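Local coordinates for glutaredoxin (Grx-1) (Archaeoglobus fulgidus, PDB 3IC4), which probably transfers electrons as a small thiol-disulfide oxidoreductase of the thioredoxin-fold glutaredoxin family, at residues A[13-19]-A[68-74]. Sequence-based numbering, arbitrary orientation.
Sequences EVLMYGL and VPVVVKG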
# COMPACT_ATOMS: atom_id res chain seq x y z
N GLU A 13 -3.26 9.14 5.07
CA GLU A 13 -4.13 9.64 3.98
C GLU A 13 -3.92 8.79 2.77
O GLU A 13 -4.90 8.39 2.14
CB GLU A 13 -3.88 11.11 3.64
CG GLU A 13 -4.39 12.12 4.71
CD GLU A 13 -5.92 12.05 5.10
OE1 GLU A 13 -6.80 12.01 4.17
OE2 GLU A 13 -6.24 12.07 6.34
N VAL A 14 -2.66 8.45 2.49
CA VAL A 14 -2.32 7.51 1.41
C VAL A 14 -1.40 6.39 1.94
O VAL A 14 -0.40 6.63 2.61
CB VAL A 14 -1.65 8.25 0.24
CG1 VAL A 14 -1.26 7.30 -0.84
CG2 VAL A 14 -2.58 9.29 -0.28
N LEU A 15 -1.78 5.15 1.65
CA LEU A 15 -0.99 4.00 2.10
C LEU A 15 -0.70 3.07 0.93
O LEU A 15 -1.61 2.70 0.20
CB LEU A 15 -1.81 3.20 3.15
CG LEU A 15 -1.13 1.96 3.73
CD1 LEU A 15 0.14 2.31 4.49
CD2 LEU A 15 -2.07 1.17 4.64
N MSE A 16 0.57 2.70 0.82
CA MSE A 16 0.99 1.66 -0.11
C MSE A 16 1.40 0.37 0.60
O MSE A 16 2.17 0.39 1.58
CB MSE A 16 2.18 2.18 -0.91
CG MSE A 16 2.65 1.25 -1.95
SE MSE A 16 4.28 1.91 -2.75
CE MSE A 16 5.23 0.23 -2.92
N TYR A 17 0.92 -0.75 0.05
CA TYR A 17 1.37 -2.08 0.43
C TYR A 17 2.22 -2.62 -0.72
O TYR A 17 1.82 -2.56 -1.88
CB TYR A 17 0.19 -3.01 0.59
CG TYR A 17 -0.76 -2.66 1.67
CD1 TYR A 17 -0.62 -3.20 2.96
CD2 TYR A 17 -1.86 -1.83 1.41
CE1 TYR A 17 -1.57 -2.90 3.94
CE2 TYR A 17 -2.80 -1.55 2.39
CZ TYR A 17 -2.63 -2.08 3.63
OH TYR A 17 -3.58 -1.79 4.55
N GLY A 18 3.39 -3.16 -0.40
CA GLY A 18 4.22 -3.77 -1.43
C GLY A 18 5.33 -4.65 -0.89
O GLY A 18 5.35 -4.98 0.25
N LEU A 19 6.17 -5.11 -1.79
CA LEU A 19 7.39 -5.79 -1.45
C LEU A 19 8.55 -4.93 -1.93
O LEU A 19 8.54 -4.44 -3.04
CB LEU A 19 7.48 -7.13 -2.14
CG LEU A 19 6.37 -8.16 -1.84
CD1 LEU A 19 6.56 -9.31 -2.76
CD2 LEU A 19 6.51 -8.59 -0.42
N VAL A 68 0.37 -7.21 -5.36
CA VAL A 68 0.85 -5.86 -4.99
C VAL A 68 1.55 -5.27 -6.23
O VAL A 68 1.87 -6.03 -7.14
CB VAL A 68 1.84 -5.89 -3.74
CG1 VAL A 68 1.09 -6.30 -2.45
CG2 VAL A 68 2.94 -6.87 -4.01
N PRO A 69 1.74 -3.93 -6.29
CA PRO A 69 1.38 -2.94 -5.23
C PRO A 69 -0.10 -2.67 -5.09
O PRO A 69 -0.85 -2.82 -6.02
CB PRO A 69 2.08 -1.64 -5.71
CG PRO A 69 2.05 -1.80 -7.25
CD PRO A 69 2.39 -3.25 -7.43
N VAL A 70 -0.51 -2.28 -3.87
CA VAL A 70 -1.85 -1.71 -3.66
C VAL A 70 -1.68 -0.36 -2.99
O VAL A 70 -0.92 -0.21 -2.02
CB VAL A 70 -2.78 -2.62 -2.82
CG1 VAL A 70 -4.14 -1.90 -2.45
CG2 VAL A 70 -3.01 -3.90 -3.59
N VAL A 71 -2.31 0.64 -3.56
CA VAL A 71 -2.30 1.99 -2.97
C VAL A 71 -3.75 2.33 -2.63
O VAL A 71 -4.64 2.22 -3.45
CB VAL A 71 -1.68 3.06 -3.88
CG1 VAL A 71 -1.70 4.45 -3.19
CG2 VAL A 71 -0.23 2.69 -4.23
N VAL A 72 -3.92 2.75 -1.39
CA VAL A 72 -5.23 3.01 -0.80
C VAL A 72 -5.33 4.45 -0.40
O VAL A 72 -4.42 5.00 0.27
CB VAL A 72 -5.52 2.14 0.45
CG1 VAL A 72 -7.00 2.40 0.91
CG2 VAL A 72 -5.23 0.67 0.12
N LYS A 73 -6.42 5.09 -0.81
CA LYS A 73 -6.77 6.45 -0.29
C LYS A 73 -8.24 6.46 0.02
O LYS A 73 -9.06 6.38 -0.91
CB LYS A 73 -6.48 7.52 -1.35
CG LYS A 73 -6.65 8.94 -0.82
CD LYS A 73 -6.48 10.02 -1.84
CE LYS A 73 -6.94 11.35 -1.27
NZ LYS A 73 -6.17 12.44 -1.92
N GLY A 74 -8.59 6.60 1.31
CA GLY A 74 -10.00 6.57 1.74
C GLY A 74 -10.58 5.19 1.42
O GLY A 74 -9.95 4.19 1.74
O HOH W 1 -7.35 8.01 3.21
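Leu15 and Val72 face each other as a hydrogen-bonded antiparallel pair, Leu15 N to Val72 O at 3.0 Å and Val72 N to Leu15 O at 2.8 Å. Tyr17 and Val70 repeat the pattern, Tyr17 N reaching Val70 O at 2.8 Å and Val70 N returning to Tyr17 O at 3.1 Å. All four N-H groups point almost straight at their acceptors. Beyond the Leu15-Val72 pair a water links Glu13 O and Gly74 N, donating to the first and accepting from the second, while the Lys73 ammonium turns elsewhere, to Ile90 O. Between the bonded pairs, Met16 and Val71 form a non-hydrogen-bonded pair on the face covered by helix 23-35. There Val71 CG1, anti to its own N (chi1 -180°), meets Val14 CG1 at 3.7 Å, and Val71 CG2 lies 3.9 Å from Met16 CG, one methyl for each neighbour. With an alanine in place of Val71 both methyls go, which is likely to open a gap beside Val14 CG1 and selenomethionine Met16 CG. On the other face, the Tyr17 ring presents its edge to Val72, with Tyr17 CE2 4.0 Å from Val72 CG2 in the ring plane, and packs against helix 49-63. Val68, joined to Pro69 by a cis peptide bond, sets CB 3.9 Å from Gly18 CA. Strands 15-18 and 70-73 are central in a four-stranded mixed sheet with helices on both faces; the cis-proline before the second, near the probable CxxC of Cys22 and Cys25, is a thioredoxin-fold hallmark.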